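Local coordinates for protein transmembrane oligosaccharyl transferase (Archaeoglobus fulgidus, PDB 3WAJ) that belongs to the STT3/AglB family of oligosaccharyl transferases, joining a membrane-embedded helical domain to a soluble core domain, with a zinc ion bound in the model, at residues R65-F71 with Y523-P529; Y50-I55 with F82-V87. One frame throughout, in Å; residues are numbered along the deposited sequence.

Contact 1. Residues R65-F71 with Y523-P529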
loop_
_atom_site.group_PDB
_atom_site.type_symbol
_atom_site.label_atom_id
_atom_site.label_comp_id
_atom_site.label_asym_id
_atom_site.label_seq_id
_atom_site.Cartn_x
_atom_site.Cartn_y
_atom_site.Cartn_z
ATOM N N ARG A 65 17.282 -14.209 7.248
ATOM C CA ARG A 65 16.027 -13.465 7.251
ATOM C C ARG A 65 14.882 -14.448 7.200
ATOM O O ARG A 65 15.071 -15.596 6.807
ATOM C CB ARG A 65 15.948 -12.463 6.085
ATOM C CG ARG A 65 16.075 -13.076 4.697
ATOM C CD ARG A 65 15.373 -12.221 3.655
ATOM N NE ARG A 65 13.909 -12.299 3.757
ATOM C CZ ARG A 65 13.054 -11.642 2.977
ATOM N NH1 ARG A 65 13.512 -10.839 2.029
ATOM N NH2 ARG A 65 11.738 -11.785 3.153
ATOM N N ILE A 66 13.702 -14.006 7.631
ATOM C CA ILE A 66 12.498 -14.832 7.555
ATOM C C ILE A 66 11.901 -14.793 6.137
ATOM O O ILE A 66 12.171 -13.872 5.355
ATOM C CB ILE A 66 11.446 -14.342 8.557
ATOM C CG1 ILE A 66 10.973 -12.935 8.173
ATOM C CG2 ILE A 66 12.016 -14.361 9.970
ATOM C CD1 ILE A 66 9.774 -12.440 8.967
ATOM N N TRP A 67 11.077 -15.788 5.820
ATOM C CA TRP A 67 10.359 -15.843 4.545
ATOM C C TRP A 67 8.908 -16.117 4.841
ATOM O O TRP A 67 8.089 -16.345 3.942
ATOM C CB TRP A 67 10.939 -16.958 3.658
ATOM C CG TRP A 67 12.354 -16.665 3.332
ATOM C CD1 TRP A 67 13.464 -17.099 4.005
ATOM C CD2 TRP A 67 12.826 -15.802 2.290
ATOM N NE1 TRP A 67 14.597 -16.580 3.424
ATOM C CE2 TRP A 67 14.235 -15.783 2.369
ATOM C CE3 TRP A 67 12.193 -15.054 1.290
ATOM C CZ2 TRP A 67 15.022 -15.042 1.481
ATOM C CZ3 TRP A 67 12.965 -14.327 0.412
ATOM C CH2 TRP A 67 14.370 -14.325 0.509
ATOM N N PHE A 68 8.600 -16.091 6.132
ATOM C CA PHE A 68 7.232 -16.222 6.609
ATOM C C PHE A 68 7.077 -15.485 7.948
ATOM O O PHE A 68 8.013 -15.434 8.756
ATOM C CB PHE A 68 6.862 -17.706 6.723
ATOM C CG PHE A 68 5.458 -17.948 7.189
ATOM C CD1 PHE A 68 4.407 -17.957 6.282
ATOM C CD2 PHE A 68 5.187 -18.159 8.538
ATOM C CE1 PHE A 68 3.099 -18.187 6.704
ATOM C CE2 PHE A 68 3.882 -18.385 8.977
ATOM C CZ PHE A 68 2.834 -18.400 8.055
ATOM N N ASP A 69 5.903 -14.895 8.166
ATOM C CA ASP A 69 5.724 -13.954 9.264
ATOM C C ASP A 69 4.401 -14.227 9.942
ATOM O O ASP A 69 3.364 -13.755 9.499
ATOM C CB ASP A 69 5.778 -12.512 8.731
ATOM C CG ASP A 69 5.634 -11.437 9.840
ATOM O OD1 ASP A 69 5.632 -11.777 11.042
ATOM O OD2 ASP A 69 5.546 -10.240 9.501
ATOM N N PRO A 70 4.431 -15.022 11.020
ATOM C CA PRO A 70 3.193 -15.350 11.733
ATOM C C PRO A 70 2.651 -14.168 12.522
ATOM O O PRO A 70 1.551 -14.248 13.081
ATOM C CB PRO A 70 3.630 -16.474 12.693
ATOM C CG PRO A 70 5.094 -16.264 12.875
ATOM C CD PRO A 70 5.587 -15.778 11.539
ATOM N N PHE A 71 3.422 -13.087 12.562
ATOM C CA PHE A 71 3.061 -11.904 13.341
ATOM C C PHE A 71 2.008 -11.079 12.595
ATOM O O PHE A 71 1.353 -10.207 13.177
ATOM C CB PHE A 71 4.290 -11.051 13.584
ATOM C CG PHE A 71 4.402 -10.496 14.984
ATOM C CD1 PHE A 71 3.621 -9.418 15.384
ATOM C CD2 PHE A 71 5.345 -11.010 15.876
ATOM C CE1 PHE A 71 3.741 -8.893 16.642
ATOM C CE2 PHE A 71 5.474 -10.479 17.144
ATOM C CZ PHE A 71 4.662 -9.416 17.530
ATOM N N TYR A 523 9.317 -12.285 20.350
ATOM C CA TYR A 523 8.839 -13.089 19.226
ATOM C C TYR A 523 9.027 -12.319 17.922
ATOM O O TYR A 523 9.420 -12.885 16.905
ATOM C CB TYR A 523 7.365 -13.501 19.436
ATOM C CG TYR A 523 6.911 -14.594 18.499
ATOM C CD1 TYR A 523 5.751 -14.457 17.767
ATOM C CD2 TYR A 523 7.662 -15.757 18.332
ATOM C CE1 TYR A 523 5.321 -15.458 16.906
ATOM C CE2 TYR A 523 7.259 -16.755 17.463
ATOM C CZ TYR A 523 6.081 -16.603 16.758
ATOM O OH TYR A 523 5.657 -17.585 15.885
ATOM N N TYR A 524 8.772 -11.016 17.984
ATOM C CA TYR A 524 9.002 -10.090 16.878
ATOM C C TYR A 524 10.379 -10.281 16.240
ATOM O O TYR A 524 10.533 -10.103 15.028
ATOM C CB TYR A 524 8.880 -8.662 17.424
ATOM C CG TYR A 524 8.759 -7.565 16.395
ATOM C CD1 TYR A 524 9.861 -6.790 16.054
ATOM C CD2 TYR A 524 7.541 -7.297 15.775
ATOM C CE1 TYR A 524 9.764 -5.780 15.128
ATOM C CE2 TYR A 524 7.430 -6.284 14.831
ATOM C CZ TYR A 524 8.549 -5.525 14.517
ATOM O OH TYR A 524 8.474 -4.506 13.593
ATOM N N LEU A 525 11.373 -10.658 17.050
ATOM C CA LEU A 525 12.748 -10.742 16.556
ATOM C C LEU A 525 13.209 -12.155 16.200
ATOM O O LEU A 525 14.347 -12.353 15.785
ATOM C CB LEU A 525 13.704 -10.082 17.538
ATOM C CG LEU A 525 13.323 -8.627 17.815
ATOM C CD1 LEU A 525 14.134 -8.072 18.963
ATOM C CD2 LEU A 525 13.537 -7.773 16.556
ATOM N N GLN A 526 12.320 -13.136 16.335
ATOM C CA GLN A 526 12.688 -14.527 16.080
ATOM C C GLN A 526 12.696 -14.903 14.608
ATOM O O GLN A 526 11.880 -14.419 13.799
ATOM C CB GLN A 526 11.743 -15.491 16.803
ATOM C CG GLN A 526 11.839 -15.435 18.295
ATOM C CD GLN A 526 13.225 -15.769 18.777
ATOM O OE1 GLN A 526 13.892 -14.940 19.393
ATOM N NE2 GLN A 526 13.671 -16.990 18.501
ATOM N N LEU A 527 13.594 -15.825 14.287
ATOM C CA LEU A 527 13.738 -16.317 12.940
ATOM C C LEU A 527 12.732 -17.427 12.707
ATOM O O LEU A 527 13.062 -18.601 12.822
ATOM C CB LEU A 527 15.163 -16.833 12.736
ATOM C CG LEU A 527 15.483 -17.244 11.304
ATOM C CD1 LEU A 527 15.398 -16.020 10.389
ATOM C CD2 LEU A 527 16.854 -17.889 11.244
ATOM N N TYR A 528 11.500 -17.058 12.384
ATOM C CA TYR A 528 10.458 -18.052 12.152
ATOM C C TYR A 528 10.860 -18.969 11.009
ATOM O O TYR A 528 11.494 -18.536 10.049
ATOM C CB TYR A 528 9.116 -17.378 11.831
ATOM C CG TYR A 528 8.934 -16.081 12.565
ATOM C CD1 TYR A 528 8.593 -16.067 13.907
ATOM C CD2 TYR A 528 9.116 -14.864 11.917
ATOM C CE1 TYR A 528 8.439 -14.876 14.586
ATOM C CE2 TYR A 528 8.959 -13.671 12.582
ATOM C CZ TYR A 528 8.623 -13.680 13.920
ATOM O OH TYR A 528 8.469 -12.496 14.596
ATOM N N PRO A 529 10.501 -20.254 11.121
ATOM C CA PRO A 529 10.741 -21.239 10.059
ATOM C C PRO A 529 9.667 -21.122 8.983
ATOM O O PRO A 529 8.524 -20.788 9.290
ATOM C CB PRO A 529 10.603 -22.578 10.799
ATOM C CG PRO A 529 9.631 -22.296 11.872
ATOM C CD PRO A 529 9.886 -20.865 12.313
HETATM O O HOH W 1 10.977 -18.284 7.423
#
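Ile66 faces Leu527 with their CA atoms 5.7 Å apart, and Phe71 faces Tyr524 across 7.1 Å between CA atoms, so residues 65-71 and 523-529 run past each other in opposite senses. The backbones are joined through a water that accepts from Trp67 N and donates to Tyr528 O. The Tyr528 ring is sandwiched: Pro70 CD sits over one face in a CH-pi contact, 3.7 Å from the ring centroid, while Gln526 O lies above the opposite face. Ile66 runs alongside this ring, CG2 3.5 Å from Tyr528 CD2 and CD1 at the ring edge. Tyr528 OH donates to Tyr523 O (2.5 Å), which Gln526 N reaches from the other face of the carbonyl plane. Further along, the edge of Tyr524 meets the face of Phe71, the planes at 90° and the centroids 5.4 Å apart. Asp69 OD1 takes Phe71 N from above its carboxylate plane, while OD2 pairs with Tyr50 OH. This Asx turn and the T-shaped aromatic pair mark the seam where a short strand and following turn of the STT3 N-terminal region meet the end of helix 517-524 and the next loop in the AglB core region.

Contact 2. Residues Y50-I55 with F82-V87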
loop_
_atom_site.group_PDB
_atom_site.type_symbol
_atom_site.label_atom_id
_atom_site.label_comp_id
_atom_site.label_asym_id
_atom_site.label_seq_id
_atom_site.Cartn_x
_atom_site.Cartn_y
_atom_site.Cartn_z
ATOM N N TYR A 50 6.728 -2.190 6.822
ATOM C CA TYR A 50 6.947 -3.629 6.818
ATOM C C TYR A 50 8.401 -3.974 6.480
ATOM O O TYR A 50 8.961 -4.915 7.053
ATOM C CB TYR A 50 5.970 -4.351 5.872
ATOM C CG TYR A 50 5.958 -5.825 6.140
ATOM C CD1 TYR A 50 5.334 -6.328 7.283
ATOM C CD2 TYR A 50 6.601 -6.719 5.290
ATOM C CE1 TYR A 50 5.315 -7.690 7.570
ATOM C CE2 TYR A 50 6.587 -8.104 5.559
ATOM C CZ TYR A 50 5.942 -8.573 6.708
ATOM O OH TYR A 50 5.926 -9.914 7.004
ATOM N N TYR A 51 9.016 -3.228 5.555
ATOM C CA TYR A 51 10.468 -3.350 5.373
ATOM C C TYR A 51 11.177 -3.177 6.710
ATOM O O TYR A 51 12.017 -3.983 7.090
ATOM C CB TYR A 51 11.019 -2.385 4.314
ATOM C CG TYR A 51 11.023 -3.065 2.978
ATOM C CD1 TYR A 51 11.853 -4.154 2.744
ATOM C CD2 TYR A 51 10.143 -2.677 1.974
ATOM C CE1 TYR A 51 11.814 -4.832 1.540
ATOM C CE2 TYR A 51 10.109 -3.336 0.760
ATOM C CZ TYR A 51 10.933 -4.412 0.552
ATOM O OH TYR A 51 10.891 -5.055 -0.657
ATOM N N TYR A 52 10.787 -2.130 7.420
ATOM C CA TYR A 52 11.307 -1.818 8.735
ATOM C C TYR A 52 11.189 -3.032 9.654
ATOM O O TYR A 52 12.167 -3.424 10.298
ATOM C CB TYR A 52 10.532 -0.611 9.264
ATOM C CG TYR A 52 10.705 -0.241 10.713
ATOM C CD1 TYR A 52 9.582 -0.073 11.532
ATOM C CD2 TYR A 52 11.964 -0.016 11.267
ATOM C CE1 TYR A 52 9.693 0.301 12.856
ATOM C CE2 TYR A 52 12.090 0.356 12.623
ATOM C CZ TYR A 52 10.941 0.516 13.397
ATOM O OH TYR A 52 11.024 0.883 14.716
ATOM N N ARG A 53 10.000 -3.631 9.693
ATOM C CA ARG A 53 9.756 -4.826 10.492
ATOM C C ARG A 53 10.742 -5.935 10.093
ATOM O O ARG A 53 11.340 -6.588 10.955
ATOM C CB ARG A 53 8.289 -5.281 10.335
ATOM C CG ARG A 53 7.894 -6.587 11.055
ATOM C CD ARG A 53 8.356 -7.880 10.301
ATOM N NE ARG A 53 7.888 -9.072 11.006
ATOM C CZ ARG A 53 8.417 -9.514 12.145
ATOM N NH1 ARG A 53 9.455 -8.888 12.679
ATOM N NH2 ARG A 53 7.917 -10.588 12.736
ATOM N N LEU A 54 10.894 -6.143 8.791
ATOM C CA LEU A 54 11.781 -7.188 8.292
ATOM C C LEU A 54 13.257 -6.886 8.592
ATOM O O LEU A 54 13.995 -7.767 9.025
ATOM C CB LEU A 54 11.581 -7.410 6.795
ATOM C CG LEU A 54 10.238 -7.972 6.345
ATOM C CD1 LEU A 54 10.233 -8.144 4.792
ATOM C CD2 LEU A 54 9.962 -9.291 7.046
ATOM N N ILE A 55 13.683 -5.647 8.353
ATOM C CA ILE A 55 15.087 -5.281 8.520
ATOM C C ILE A 55 15.535 -5.426 9.995
ATOM O O ILE A 55 16.600 -5.949 10.286
ATOM C CB ILE A 55 15.359 -3.867 7.953
ATOM C CG1 ILE A 55 15.326 -3.908 6.425
ATOM C CG2 ILE A 55 16.707 -3.318 8.436
ATOM C CD1 ILE A 55 15.236 -2.539 5.750
ATOM N N PHE A 82 8.413 -9.622 0.011
ATOM C CA PHE A 82 9.401 -8.531 -0.036
ATOM C C PHE A 82 10.799 -9.087 -0.202
ATOM O O PHE A 82 11.222 -9.958 0.559
ATOM C CB PHE A 82 9.344 -7.667 1.228
ATOM C CG PHE A 82 8.245 -6.650 1.219
ATOM C CD1 PHE A 82 7.200 -6.730 0.290
ATOM C CD2 PHE A 82 8.260 -5.594 2.122
ATOM C CE1 PHE A 82 6.163 -5.777 0.287
ATOM C CE2 PHE A 82 7.236 -4.631 2.125
ATOM C CZ PHE A 82 6.187 -4.724 1.205
ATOM N N GLY A 83 11.510 -8.582 -1.201
ATOM C CA GLY A 83 12.761 -9.184 -1.626
ATOM C C GLY A 83 13.955 -8.983 -0.713
ATOM O O GLY A 83 13.996 -8.040 0.086
ATOM N N PRO A 84 14.954 -9.874 -0.841
ATOM C CA PRO A 84 16.166 -9.751 -0.031
ATOM C C PRO A 84 17.015 -8.532 -0.366
ATOM O O PRO A 84 17.732 -8.089 0.531
ATOM C CB PRO A 84 16.938 -11.048 -0.331
ATOM C CG PRO A 84 16.337 -11.594 -1.616
ATOM C CD PRO A 84 14.907 -11.143 -1.598
ATOM N N PHE A 85 16.957 -7.988 -1.581
ATOM C CA PHE A 85 17.819 -6.837 -1.867
ATOM C C PHE A 85 17.674 -5.713 -0.838
ATOM O O PHE A 85 18.653 -5.277 -0.217
ATOM C CB PHE A 85 17.626 -6.253 -3.270
ATOM C CG PHE A 85 18.376 -4.956 -3.458
ATOM C CD1 PHE A 85 17.710 -3.741 -3.428
ATOM C CD2 PHE A 85 19.765 -4.952 -3.587
ATOM C CE1 PHE A 85 18.406 -2.536 -3.553
ATOM C CE2 PHE A 85 20.476 -3.749 -3.725
ATOM C CZ PHE A 85 19.794 -2.537 -3.707
ATOM N N LEU A 86 16.445 -5.235 -0.659
ATOM C CA LEU A 86 16.211 -4.089 0.223
ATOM C C LEU A 86 16.304 -4.523 1.673
ATOM O O LEU A 86 16.787 -3.763 2.506
ATOM C CB LEU A 86 14.842 -3.458 -0.040
ATOM C CG LEU A 86 14.688 -1.930 -0.033
ATOM C CD1 LEU A 86 13.255 -1.520 0.362
ATOM C CD2 LEU A 86 15.726 -1.227 0.830
ATOM N N VAL A 87 15.838 -5.733 1.990
ATOM C CA VAL A 87 15.985 -6.204 3.362
ATOM C C VAL A 87 17.470 -6.191 3.752
ATOM O O VAL A 87 17.830 -5.611 4.759
ATOM C CB VAL A 87 15.353 -7.595 3.615
ATOM C CG1 VAL A 87 15.566 -7.992 5.086
ATOM C CG2 VAL A 87 13.861 -7.572 3.316
HETATM O O HOH W 2 13.779 -5.853 -2.247
#
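Tyr51 lies flat between two residues of the 82-87 segment. On one face Phe82 forms an offset stack, centroids 4.3 Å apart and planes at 20°, with Phe82 CD2 only 3.2 Å from Tyr51 CE2, a tight approach. The opposite face takes Leu86 CD1 almost on the ring normal, 3.5 Å from the ring centroid, a CH-pi contact near the middle of the ring. Val87 CG2 closes in at the Tyr51 edge, 3.9 Å from CE1. Phe82 is also met by Tyr50, which turns its edge toward the phenyl face in an offset edge-to-face pair with the planes at 81° and the centroids 5.6 Å apart, completing a three-ring cluster. With CG of Phe82 placed beside the backbone N, anti to the carbonyl carbon, the ring enters between the two tyrosines. One turn further along helix 47-60, Leu54 CD1 bridges Phe82 CB (3.7 Å) and Val87 CG2, and Ile55 CG1 rests against the carbonyl oxygen Val87 O at 3.5 Å. Behind these, Gly83 occupies the N-cap position of helix 84-96, and a water accepts from Leu86 N while keeping weak bonds to Gly83 O and Tyr51 OH. The phenol's stronger partner is ND1 of His162, and Asp161 touches the same side chain. Helix 102-118 backs the contact, with Leu109 against Ile55 and Ile112 against Leu86. The chemistry is thus mainly apolar and aromatic: ring faces and methyl groups fix the plane of Tyr51, while its hydroxyl links to His162, which sits between the zinc ligands Asp161 and His163.

In the fold
Contacts 1 and 2 have centres 12 Å apart, and their segments alternate along the chain: 50-55, 65-71, 82-87, then 523-529. They also join directly: Asp69 OD2 lies 2.5 Å from Tyr50 OH, and Tyr528 OH lies 2.7 Å from Arg53 NH2. Arg53 NE also forms a salt bridge with Asp69 OD2, so one helix face holds both sides of contact 1. Arg65 adds a bond from NH1 to Phe82 O, reaching the start of helix 84-96. Contact 2 lies nearer the metal site: the Phe82 side chain is about 6 Å from the zinc ion, which Asp47, Asp161 and His163 bind, and about 4 Å from a sulfate, probably from the crystallisation liquor.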